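Local coordinates for protein monoacylglycerol lipase (Palaeococcus ferrophilus, PDB 6QE2) that probably hydrolyses the ester bond of monoacylglycerols, releasing glycerol and a free fatty acid, as a serine hydrolase of the alpha/beta-hydrolase clan, at residues G23-S26 and G27-G30; A66-I69 and I70-I73; A115-P118 and K119-S122; F178-M181 and E182-H185; P239-G242 and E243-H246. One frame throughout, in Å; residues are numbered along the deposited sequence.

Overall arrangement
The five contacts are spread over an alpha/beta-hydrolase core and the helical region inserted after strand 106-110. Contact 1 lies close to the probable active site, where Ser-87, His-233 and Asp-203 look like the catalytic triad; its Glu-24 side chain is about 4 Å from a bound glycerol. Contacts 3 and 4 belong to the inserted region and touch, Thr-120 CG2 lying 4.3 Å from Phe-178 CZ, while Phe-178 also touches a bound lauryl dimethylamine-N-oxide. Contact 2 comes within about 5 Å of contact 4, nearest atoms. Contact 5, at the start of the C-terminal helix, comes within about 6 Å of contact 1 (nearest atoms), but its centre is about 29 Å from that of contact 4.

Contact 1. Residues G23-S26 and G27-G30; sequences GEHS and GRYG
Glu-24 OE2 is gripped twice: the hydroxyl of Tyr-29 donates to it over 2.6 Å from OH, on the syn side of the carboxylate, and the backbone N of Gly-21 is bonded to the same oxygen. The other oxygen, OE1, takes a salt bridge from Arg-28 NH1 at 2.8 Å. That bond is bent, with an N-H...O angle of 140°, and meets OE1 on its anti side. Both carboxylate oxygens are engaged, OE2 by two donors and OE1 by one, which should fix the rotation of the group. Arg-28 can come round to it because its chain bends at chi3 (68°), which brings NH1 to OE1. NH1 also pairs with Glu-234, so the guanidinium is shared between two acids. Closer to the backbone, Arg-28 CG sits over one face of the His-25 ring, 4.1 Å from its centroid, a CH-pi contact; the ring's NE2 is bonded to Asp-162. The chain itself turns through a short 3-10 segment, in which Tyr-29 N donates to Ser-26 O at 3.2 Å and a weak bond runs from Arg-28 N to His-25 O. Ser-26 OG reaches across to Asp-47. The sequence following strand 15-19 resembles the HG motif that in related hydrolases helps form the oxyanion hole, so these bonds probably shape that loop. Tyr-29 wedges against Leu-18 of strand 15-19 and against Phe-84 and His-86 of strand 82-86, edge-to-face with Phe-236, just before helix 30-38 begins.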
loop_
_atom_site.group_PDB
_atom_site.type_symbol
_atom_site.label_atom_id
_atom_site.label_comp_id
_atom_site.label_asym_id
_atom_site.label_seq_id
_atom_site.Cartn_x
_atom_site.Cartn_y
_atom_site.Cartn_z
ATOM N N GLY A 23 3.727 -2.842 -9.013
ATOM C CA GLY A 23 3.341 -2.861 -10.415
ATOM C C GLY A 23 2.419 -1.737 -10.846
ATOM O O GLY A 23 2.143 -1.622 -12.046
ATOM N N GLU A 24 1.835 -0.979 -9.914
ATOM C CA GLU A 24 0.939 0.119 -10.297
ATOM C C GLU A 24 1.631 1.453 -10.052
ATOM O O GLU A 24 2.877 1.553 -10.169
ATOM C CB GLU A 24 -0.378 -0.033 -9.539
ATOM C CG GLU A 24 -0.188 0.138 -8.015
ATOM C CD GLU A 24 -1.486 0.473 -7.280
ATOM O OE1 GLU A 24 -2.549 0.591 -7.925
ATOM O OE2 GLU A 24 -1.433 0.532 -6.041
ATOM N N HIS A 25 0.837 2.502 -9.815
ATOM C CA HIS A 25 1.417 3.840 -9.755
ATOM C C HIS A 25 0.352 4.749 -9.178
ATOM O O HIS A 25 -0.809 4.374 -9.054
ATOM C CB HIS A 25 1.879 4.376 -11.141
ATOM C CG HIS A 25 0.777 4.414 -12.142
ATOM N ND1 HIS A 25 0.052 5.566 -12.407
ATOM C CD2 HIS A 25 0.225 3.431 -12.888
ATOM C CE1 HIS A 25 -0.876 5.280 -13.310
ATOM N NE2 HIS A 25 -0.790 3.989 -13.609
ATOM N N SER A 26 0.761 5.976 -8.831
ATOM C CA SER A 26 -0.143 6.846 -8.086
ATOM C C SER A 26 -1.260 7.415 -8.950
ATOM O O SER A 26 -2.265 7.882 -8.404
ATOM C CB SER A 26 0.643 7.982 -7.425
ATOM O OG SER A 26 1.300 8.786 -8.396
ATOM N N GLY A 27 -1.129 7.357 -10.276
ATOM C CA GLY A 27 -2.165 7.894 -11.142
ATOM C C GLY A 27 -3.473 7.129 -11.107
ATOM O O GLY A 27 -4.487 7.654 -11.581
ATOM N N ARG A 28 -3.490 5.926 -10.534
ATOM C CA ARG A 28 -4.730 5.172 -10.443
ATOM C C ARG A 28 -5.633 5.659 -9.319
ATOM O O ARG A 28 -6.753 5.160 -9.188
ATOM C CB ARG A 28 -4.432 3.684 -10.235
ATOM C CG ARG A 28 -3.610 3.052 -11.337
ATOM C CD ARG A 28 -3.509 1.549 -11.108
ATOM N NE ARG A 28 -4.797 0.881 -11.292
ATOM C CZ ARG A 28 -5.203 -0.168 -10.578
ATOM N NH1 ARG A 28 -4.438 -0.648 -9.611
ATOM N NH2 ARG A 28 -6.380 -0.727 -10.820
ATOM N N TYR A 29 -5.184 6.623 -8.516
ATOM C CA TYR A 29 -5.890 7.035 -7.309
ATOM C C TYR A 29 -6.552 8.401 -7.463
ATOM O O TYR A 29 -6.784 9.096 -6.471
ATOM C CB TYR A 29 -4.934 7.030 -6.119
ATOM C CG TYR A 29 -4.494 5.632 -5.772
ATOM C CD1 TYR A 29 -3.403 5.048 -6.404
ATOM C CD2 TYR A 29 -5.191 4.887 -4.837
ATOM C CE1 TYR A 29 -3.014 3.749 -6.095
ATOM C CE2 TYR A 29 -4.806 3.598 -4.522
ATOM C CZ TYR A 29 -3.717 3.037 -5.152
ATOM O OH TYR A 29 -3.346 1.745 -4.829
ATOM N N GLY A 30 -6.871 8.785 -8.701
ATOM C CA GLY A 30 -7.441 10.103 -8.942
ATOM C C GLY A 30 -8.726 10.350 -8.175
ATOM O O GLY A 30 -8.973 11.464 -7.701
#

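Contact 2. Residues A66-I69 and I70-I73; sequences AMKI and IDSI
With chi1 at 84°, Ser-72 places OG between its backbone N and carbonyl carbon, turned back down the helix onto the carbonyl of Ile-69. Ile-73 CG1, beside its backbone N (chi1 -66°), sends CD1 back toward Ile-69 CG2, where the two pack at 4.0 Å, the side chains crossing obliquely. Ser-72 OG donates to Ile-69 O at 2.6 Å, in the carbonyl plane and on a lone pair. The same oxygen takes the regular helix bond from Ile-73 N at 3.0 Å, and is therefore held by two donors. Ser-72 OG is in turn bonded to Arg-5 NH2, which ties the N-terminal strand to this turn. Asp-71 leans over the preceding turn, its CB 3.2 Å from Lys-68 O, but its carboxylate is bonded by residues outside the two segments, Tyr-96 OH at OD1 and Arg-100, in a salt bridge, at OD2. Three further helix bonds, from Ile-70, Asp-71 and Ser-72, complete the i to i+4 pattern. The helix 63-77 lies on the central sheet, with Ile-69 and Ile-73 against strand 42-46 and Ile-70 and Ile-73 against strand 15-19, while Ala-66, Met-67 and Ile-70 pack onto helix 88-99.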
loop_
_atom_site.group_PDB
_atom_site.type_symbol
_atom_site.label_atom_id
_atom_site.label_comp_id
_atom_site.label_asym_id
_atom_site.label_seq_id
_atom_site.Cartn_x
_atom_site.Cartn_y
_atom_site.Cartn_z
ATOM N N ALA A 66 11.240 2.605 -0.087
ATOM C CA ALA A 66 10.015 3.384 -0.008
ATOM C C ALA A 66 9.894 4.122 1.324
ATOM O O ALA A 66 9.470 5.261 1.360
ATOM C CB ALA A 66 8.803 2.508 -0.236
ATOM N N MET A 67 10.284 3.481 2.419
ATOM C CA MET A 67 10.221 4.134 3.724
ATOM C C MET A 67 11.172 5.327 3.795
ATOM O O MET A 67 10.862 6.312 4.422
ATOM C CB MET A 67 10.460 3.151 4.857
ATOM C CG MET A 67 9.386 2.091 4.956
ATOM S SD MET A 67 9.384 1.253 6.537
ATOM C CE MET A 67 10.824 0.209 6.400
ATOM N N LYS A 68 12.326 5.238 3.141
ATOM C CA LYS A 68 13.255 6.357 3.092
ATOM C C LYS A 68 12.659 7.493 2.255
ATOM O O LYS A 68 12.885 8.650 2.540
ATOM C CB LYS A 68 14.612 5.926 2.548
ATOM C CG LYS A 68 15.446 5.202 3.582
ATOM C CD LYS A 68 16.787 4.764 3.036
ATOM C CE LYS A 68 17.566 3.988 4.085
ATOM N NZ LYS A 68 17.077 2.590 4.221
ATOM N N ILE A 69 11.898 7.152 1.221
ATOM C CA ILE A 69 11.223 8.150 0.407
ATOM C C ILE A 69 10.201 8.870 1.290
ATOM O O ILE A 69 10.103 10.079 1.273
ATOM C CB ILE A 69 10.546 7.524 -0.820
ATOM C CG1 ILE A 69 11.602 7.107 -1.841
ATOM C CG2 ILE A 69 9.567 8.492 -1.459
ATOM C CD1 ILE A 69 11.094 6.137 -2.879
ATOM N N ILE A 70 9.477 8.112 2.104
ATOM C CA ILE A 70 8.504 8.698 3.019
ATOM C C ILE A 70 9.206 9.624 4.018
ATOM O O ILE A 70 8.703 10.682 4.329
ATOM C CB ILE A 70 7.673 7.633 3.747
ATOM C CG1 ILE A 70 6.828 6.843 2.750
ATOM C CG2 ILE A 70 6.786 8.273 4.797
ATOM C CD1 ILE A 70 6.264 5.564 3.318
ATOM N N ASP A 71 10.379 9.223 4.502
ATOM C CA ASP A 71 11.176 10.050 5.397
ATOM C C ASP A 71 11.413 11.407 4.746
ATOM O O ASP A 71 11.210 12.434 5.355
ATOM C CB ASP A 71 12.544 9.420 5.648
ATOM C CG ASP A 71 12.512 8.306 6.658
ATOM O OD1 ASP A 71 11.569 8.217 7.452
ATOM O OD2 ASP A 71 13.466 7.518 6.658
ATOM N N SER A 72 11.873 11.381 3.503
ATOM C CA SER A 72 12.138 12.583 2.736
ATOM C C SER A 72 10.896 13.446 2.554
ATOM O O SER A 72 10.979 14.656 2.617
ATOM C CB SER A 72 12.747 12.231 1.376
ATOM O OG SER A 72 11.766 11.906 0.421
ATOM N N ILE A 73 9.749 12.820 2.326
ATOM C CA ILE A 73 8.520 13.585 2.155
ATOM C C ILE A 73 8.136 14.275 3.456
ATOM O O ILE A 73 7.712 15.437 3.454
ATOM C CB ILE A 73 7.395 12.665 1.644
ATOM C CG1 ILE A 73 7.711 12.174 0.227
ATOM C CG2 ILE A 73 6.050 13.387 1.684
ATOM C CD1 ILE A 73 6.774 11.072 -0.256
#

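Contact 3. Residues A115-P118 and K119-S122; sequences AKSP and KTPS
Ser-117 to Thr-120 form a type I beta turn, closed by Thr-120 N donating to Ser-117 O at 3.0 Å. The serine side chain adds an ST turn over the same corner: Lys-119 N donates to Ser-117 OG at 3.1 Å, which occupies the amide in the middle of the turn. That hydroxyl also gives a bond to Ile-204 O, linking the turn to the loop after strand 195-200. Ser-117 O has a second donor, Lys-116 NZ at 3.0 Å, and it and Thr-120 N come at the oxygen from opposite faces of its plane. To get there the lysine chain doubles back, bent at chi3 (78°) and at chi4 (55°), so that the ammonium lies over the turn it precedes. NZ also lies almost in line with the C=O of Thr-120; the modelled separation from NZ to Thr-120 O, 2.5 Å, is shorter than usual and its exact value is doubtful. The turn belongs to the loop between strand 106-110 and helix 122-134, at the surface of the inserted region. A water bridges the two arms of the turn, accepting from Ser-117 N at 3.0 Å and lying 2.8 Å from Thr-120 OG1.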
loop_
_atom_site.group_PDB
_atom_site.type_symbol
_atom_site.label_atom_id
_atom_site.label_comp_id
_atom_site.label_asym_id
_atom_site.label_seq_id
_atom_site.Cartn_x
_atom_site.Cartn_y
_atom_site.Cartn_z
ATOM N N ALA A 115 -0.194 -11.492 4.600
ATOM C CA ALA A 115 -0.257 -12.943 4.537
ATOM C C ALA A 115 0.041 -13.356 3.106
ATOM O O ALA A 115 -0.336 -12.657 2.160
ATOM C CB ALA A 115 -1.628 -13.465 4.978
ATOM N N LYS A 116 0.736 -14.480 2.961
ATOM C CA LYS A 116 1.066 -15.003 1.643
ATOM C C LYS A 116 -0.202 -15.404 0.898
ATOM O O LYS A 116 -1.138 -15.950 1.484
ATOM C CB LYS A 116 1.994 -16.213 1.795
ATOM C CG LYS A 116 2.475 -16.833 0.500
ATOM C CD LYS A 116 3.356 -18.043 0.778
ATOM C CE LYS A 116 2.531 -19.259 1.150
ATOM N NZ LYS A 116 1.517 -19.565 0.106
ATOM N N SER A 117 -0.227 -15.142 -0.405
ATOM C CA SER A 117 -1.331 -15.624 -1.218
ATOM C C SER A 117 -1.252 -17.145 -1.336
ATOM O O SER A 117 -0.157 -17.694 -1.457
ATOM C CB SER A 117 -1.274 -15.003 -2.611
ATOM O OG SER A 117 -2.224 -15.603 -3.473
ATOM N N PRO A 118 -2.387 -17.849 -1.298
ATOM C CA PRO A 118 -2.357 -19.302 -1.563
ATOM C C PRO A 118 -1.850 -19.641 -2.950
ATOM O O PRO A 118 -1.447 -20.786 -3.191
ATOM C CB PRO A 118 -3.820 -19.727 -1.374
ATOM C CG PRO A 118 -4.612 -18.455 -1.553
ATOM C CD PRO A 118 -3.746 -17.383 -0.975
ATOM N N LYS A 119 -1.891 -18.685 -3.880
ATOM C CA LYS A 119 -1.351 -18.870 -5.219
ATOM C C LYS A 119 0.171 -18.835 -5.236
ATOM O O LYS A 119 0.777 -19.251 -6.231
ATOM C CB LYS A 119 -1.911 -17.804 -6.162
ATOM C CG LYS A 119 -3.410 -17.893 -6.367
ATOM C CD LYS A 119 -3.810 -19.266 -6.886
ATOM C CE LYS A 119 -5.313 -19.369 -7.084
ATOM N NZ LYS A 119 -5.710 -20.665 -7.703
ATOM N N THR A 120 0.801 -18.306 -4.185
ATOM C CA THR A 120 2.253 -18.232 -4.131
ATOM C C THR A 120 2.780 -19.471 -3.421
ATOM O O THR A 120 2.598 -19.596 -2.201
ATOM C CB THR A 120 2.704 -16.976 -3.403
ATOM O OG1 THR A 120 2.095 -15.823 -4.001
ATOM C CG2 THR A 120 4.210 -16.833 -3.485
ATOM N N PRO A 121 3.437 -20.396 -4.118
ATOM C CA PRO A 121 3.959 -21.587 -3.440
ATOM C C PRO A 121 5.041 -21.227 -2.430
ATOM O O PRO A 121 5.768 -20.244 -2.586
ATOM C CB PRO A 121 4.512 -22.442 -4.587
ATOM C CG PRO A 121 4.741 -21.491 -5.706
ATOM C CD PRO A 121 3.715 -20.405 -5.565
ATOM N N SER A 122 5.149 -22.058 -1.390
ATOM C CA SER A 122 6.098 -21.785 -0.314
ATOM C C SER A 122 7.535 -21.744 -0.815
ATOM O O SER A 122 8.356 -20.993 -0.273
ATOM C CB SER A 122 5.956 -22.833 0.792
ATOM O OG SER A 122 6.203 -24.133 0.288
HETATM O O HOH W 1 1.875 -13.760 -2.099
#

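Contact 4. Residues F178-M181 and E182-H185; sequences FDNM and ERAH
Helix 171-186, part of the helical region inserted over the hydrolase core, carries this contact, in which Asp-179 and Arg-183 sit one turn apart on the same side. Asp-179 holds CG anti to its backbone N (chi1 -180°), and the extended Arg-183 chain reaches outward and back toward the preceding turn, so that one face of the guanidinium meets OD2. The two planes are 80° apart, and the pair counts as a salt bridge by charge alone, since no N-H points at the oxygen. Asp-179 has a second conformer and OD2 is modelled too close to Arg-183 CZ, so the fine geometry is doubtful. In this conformer a water at the guanidinium edge also links the pair, 2.9 Å from both Arg-183 NE, from which it accepts, and Asp-179 OD1, to which it donates. A second water accepts from Arg-183 NH1 at 3.0 Å and donates to Asn-180 OD1 at 2.8 Å. Asn-180 is held from outside too, OD1 taking a bond from Arg-95 NE and ND2 giving bonds to Ser-176 O and Glu-64. In the backbone, Arg-183 N donates to Asp-179 O at 3.1 Å. His-185 is bonded through NE2 to Leu-114 O and through ND1 to Glu-217. On the apolar side, Phe-178 packs on Val-125 and Ala-128 of helix 122-134 and touches the bound detergent, consistent with this side lining the acyl-chain pocket. Arg-183 probably offsets part of the negative charge of Asp-179 and Glu-182, and water lies between the two acids.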
loop_
_atom_site.group_PDB
_atom_site.type_symbol
_atom_site.label_atom_id
_atom_site.label_comp_id
_atom_site.label_asym_id
_atom_site.label_seq_id
_atom_site.Cartn_x
_atom_site.Cartn_y
_atom_site.Cartn_z
ATOM N N PHE A 178 8.639 -10.329 1.503
ATOM C CA PHE A 178 8.346 -11.421 2.432
ATOM C C PHE A 178 8.982 -11.174 3.787
ATOM O O PHE A 178 8.400 -11.515 4.820
ATOM C CB PHE A 178 8.812 -12.759 1.821
ATOM C CG PHE A 178 8.007 -13.121 0.615
ATOM C CD1 PHE A 178 6.618 -13.278 0.726
ATOM C CD2 PHE A 178 8.624 -13.250 -0.617
ATOM C CE1 PHE A 178 5.829 -13.571 -0.405
ATOM C CE2 PHE A 178 7.868 -13.540 -1.745
ATOM C CZ PHE A 178 6.480 -13.677 -1.658
ATOM N N ASP A 179 10.178 -10.579 3.792
ATOM C CA ASP A 179 10.805 -10.222 5.054
ATOM C C ASP A 179 9.967 -9.195 5.804
ATOM O O ASP A 179 9.779 -9.311 7.014
ATOM C CB ASP A 179 12.200 -9.657 4.822
ATOM C CG ASP A 179 12.900 -9.276 6.123
ATOM O OD1 ASP A 179 13.029 -10.128 7.027
ATOM O OD2 ASP A 179 13.358 -8.125 6.239
ATOM N N ASN A 180 9.497 -8.164 5.104
ATOM C CA ASN A 180 8.727 -7.155 5.824
ATOM C C ASN A 180 7.334 -7.657 6.227
ATOM O O ASN A 180 6.778 -7.162 7.218
ATOM C CB ASN A 180 8.667 -5.871 5.016
ATOM C CG ASN A 180 9.904 -5.112 5.165
ATOM O OD1 ASN A 180 10.103 -4.419 6.186
ATOM N ND2 ASN A 180 10.793 -5.231 4.165
ATOM N N MET A 181 6.754 -8.618 5.501
ATOM C CA MET A 181 5.494 -9.212 5.955
ATOM C C MET A 181 5.654 -9.817 7.344
ATOM O O MET A 181 4.816 -9.613 8.232
ATOM C CB MET A 181 5.043 -10.264 4.947
ATOM C CG MET A 181 3.826 -11.000 5.361
ATOM S SD MET A 181 3.385 -12.240 4.118
ATOM C CE MET A 181 3.016 -11.114 2.756
ATOM N N GLU A 182 6.736 -10.581 7.552
ATOM C CA GLU A 182 7.014 -11.145 8.866
ATOM C C GLU A 182 7.224 -10.058 9.913
ATOM O O GLU A 182 6.667 -10.128 11.018
ATOM C CB GLU A 182 8.255 -12.028 8.781
ATOM C CG GLU A 182 8.011 -13.324 8.037
ATOM C CD GLU A 182 9.184 -14.279 8.185
ATOM O OE1 GLU A 182 8.948 -15.500 8.345
ATOM O OE2 GLU A 182 10.342 -13.803 8.150
ATOM N N ARG A 183 8.047 -9.052 9.585
ATOM C CA ARG A 183 8.373 -8.036 10.574
ATOM C C ARG A 183 7.143 -7.212 10.929
ATOM O O ARG A 183 7.049 -6.708 12.054
ATOM C CB ARG A 183 9.483 -7.134 10.067
ATOM C CG ARG A 183 10.781 -7.898 9.910
ATOM C CD ARG A 183 11.809 -6.887 9.436
ATOM N NE ARG A 183 13.106 -7.512 9.235
ATOM C CZ ARG A 183 14.114 -6.935 8.586
ATOM N NH1 ARG A 183 13.966 -5.727 8.033
ATOM N NH2 ARG A 183 15.265 -7.587 8.452
ATOM N N ALA A 184 6.184 -7.105 9.997
ATOM C CA ALA A 184 5.003 -6.278 10.270
ATOM C C ALA A 184 4.223 -6.866 11.426
ATOM O O ALA A 184 3.694 -6.138 12.272
ATOM C CB ALA A 184 4.100 -6.162 9.036
ATOM N N HIS A 185 4.178 -8.196 11.505
ATOM C CA HIS A 185 3.496 -8.832 12.620
ATOM C C HIS A 185 4.340 -8.785 13.887
ATOM O O HIS A 185 3.818 -8.498 14.970
ATOM C CB HIS A 185 3.145 -10.266 12.248
ATOM C CG HIS A 185 2.123 -10.369 11.160
ATOM N ND1 HIS A 185 0.780 -10.153 11.382
ATOM C CD2 HIS A 185 2.245 -10.662 9.845
ATOM C CE1 HIS A 185 0.116 -10.313 10.250
ATOM N NE2 HIS A 185 0.984 -10.623 9.302
HETATM O O HOH W 2 11.513 -11.391 9.018
HETATM O O HOH W 3 12.583 -13.176 6.266
HETATM O O HOH W 4 14.026 -10.196 9.729
HETATM O O HOH W 5 12.300 -3.296 7.401
#

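Contact 5. Residues P239-G242 and E243-H246; sequences PEWG and EEFH
Gly-242 O receives two bonds from His-246: the ring ND1 at 2.8 Å and the backbone N at 3.2 Å, arriving from opposite faces of the carbonyl plane. The ring can do this because chi1 of -80° keeps CG beside its own backbone N, folding the imidazole back along the helix. The ND1 bond is fairly straight, at 152°, though it comes in above the carbonyl plane. Next door, Phe-245 N donates to Trp-241 O at 2.8 Å, aimed nearly along the C=O axis, which starts the first turn of helix 242-256. A water inserted between Glu-244 N and Glu-240 O takes the place of the direct i to i+4 bond, accepting from Glu-244 N at 2.9 Å and donating to Glu-240 O. Among the side chains, Trp-241 and Glu-244 run side by side. Glu-244 OE1 comes to 3.4 Å from Trp-241 CZ3 at the edge of the indole, its carboxylate turned 71° from the ring plane, while Glu-240 CG lies over one face of the ring. Indole NE1 points elsewhere, to Lys-229 O. Beyond, Phe-245 meets Phe-236 edge-to-face, and His-246 packs against Lys-31, Leu-32 and Leu-35 of helix 30-38, so the C-terminal helix is seated on that neighbour. In the buried imidazole of His-246, ND1 carries a proton; the bond does not tell whether NE2 does too. A carboxylate beside the C-H edge of an indole should be mildly attractive, since that rim is the positive part of the ring.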
loop_
_atom_site.group_PDB
_atom_site.type_symbol
_atom_site.label_atom_id
_atom_site.label_comp_id
_atom_site.label_asym_id
_atom_site.label_seq_id
_atom_site.Cartn_x
_atom_site.Cartn_y
_atom_site.Cartn_z
ATOM N N PRO A 239 -18.073 -2.826 -7.622
ATOM C CA PRO A 239 -19.441 -2.376 -7.924
ATOM C C PRO A 239 -20.271 -2.181 -6.689
ATOM O O PRO A 239 -20.974 -1.171 -6.573
ATOM C CB PRO A 239 -19.989 -3.520 -8.800
ATOM C CG PRO A 239 -18.721 -4.220 -9.369
ATOM C CD PRO A 239 -17.804 -4.179 -8.188
ATOM N N GLU A 240 -20.140 -3.074 -5.728
ATOM C CA GLU A 240 -20.932 -2.991 -4.508
ATOM C C GLU A 240 -20.325 -2.026 -3.506
ATOM O O GLU A 240 -21.050 -1.255 -2.868
ATOM C CB GLU A 240 -21.065 -4.385 -3.893
ATOM C CG GLU A 240 -21.836 -4.414 -2.607
ATOM C CD GLU A 240 -22.031 -5.809 -2.067
ATOM O OE1 GLU A 240 -21.489 -6.784 -2.667
ATOM O OE2 GLU A 240 -22.706 -5.937 -1.014
ATOM N N TRP A 241 -18.990 -1.974 -3.408
ATOM C CA TRP A 241 -18.359 -1.344 -2.264
ATOM C C TRP A 241 -17.467 -0.136 -2.566
ATOM O O TRP A 241 -17.008 0.512 -1.617
ATOM C CB TRP A 241 -17.499 -2.396 -1.549
ATOM C CG TRP A 241 -18.269 -3.500 -0.951
ATOM C CD1 TRP A 241 -18.194 -4.814 -1.262
ATOM C CD2 TRP A 241 -19.197 -3.391 0.127
ATOM N NE1 TRP A 241 -19.026 -5.543 -0.433
ATOM C CE2 TRP A 241 -19.640 -4.693 0.437
ATOM C CE3 TRP A 241 -19.674 -2.317 0.879
ATOM C CZ2 TRP A 241 -20.561 -4.940 1.430
ATOM C CZ3 TRP A 241 -20.573 -2.556 1.884
ATOM C CH2 TRP A 241 -21.021 -3.864 2.146
ATOM N N GLY A 242 -17.208 0.173 -3.835
ATOM C CA GLY A 242 -16.186 1.170 -4.182
ATOM C C GLY A 242 -16.481 2.517 -3.563
ATOM O O GLY A 242 -15.603 3.138 -2.970
ATOM N N GLU A 243 -17.758 2.923 -3.576
ATOM C CA GLU A 243 -18.094 4.242 -3.053
ATOM C C GLU A 243 -18.019 4.269 -1.531
ATOM O O GLU A 243 -17.493 5.218 -0.930
ATOM C CB GLU A 243 -19.487 4.654 -3.524
ATOM C CG GLU A 243 -19.716 6.102 -3.185
ATOM C CD GLU A 243 -21.179 6.496 -3.279
ATOM O OE1 GLU A 243 -21.887 5.926 -4.128
ATOM O OE2 GLU A 243 -21.617 7.322 -2.460
ATOM N N GLU A 244 -18.514 3.219 -0.897
ATOM C CA GLU A 244 -18.457 3.088 0.553
ATOM C C GLU A 244 -17.020 3.034 1.055
ATOM O O GLU A 244 -16.697 3.582 2.104
ATOM C CB GLU A 244 -19.238 1.858 1.017
ATOM C CG GLU A 244 -19.496 1.812 2.516
ATOM C CD GLU A 244 -20.689 0.944 2.873
ATOM O OE1 GLU A 244 -21.518 0.678 1.978
ATOM O OE2 GLU A 244 -20.805 0.531 4.046
ATOM N N PHE A 245 -16.173 2.347 0.298
ATOM C CA PHE A 245 -14.770 2.207 0.649
ATOM C C PHE A 245 -14.110 3.578 0.674
ATOM O O PHE A 245 -13.375 3.902 1.601
ATOM C CB PHE A 245 -14.101 1.297 -0.386
ATOM C CG PHE A 245 -12.608 1.224 -0.281
ATOM C CD1 PHE A 245 -12.004 0.469 0.708
ATOM C CD2 PHE A 245 -11.808 1.873 -1.203
ATOM C CE1 PHE A 245 -10.628 0.386 0.792
ATOM C CE2 PHE A 245 -10.432 1.795 -1.126
ATOM C CZ PHE A 245 -9.842 1.050 -0.126
ATOM N N HIS A 246 -14.399 4.392 -0.333
ATOM C CA HIS A 246 -13.845 5.737 -0.396
ATOM C C HIS A 246 -14.358 6.599 0.752
ATOM O O HIS A 246 -13.609 7.361 1.356
ATOM C CB HIS A 246 -14.163 6.395 -1.738
ATOM C CG HIS A 246 -13.254 5.970 -2.848
ATOM N ND1 HIS A 246 -13.579 4.971 -3.738
ATOM C CD2 HIS A 246 -12.027 6.411 -3.211
ATOM C CE1 HIS A 246 -12.593 4.815 -4.602
ATOM N NE2 HIS A 246 -11.638 5.677 -4.304
HETATM O O HOH W 6 -20.525 1.632 -2.181
#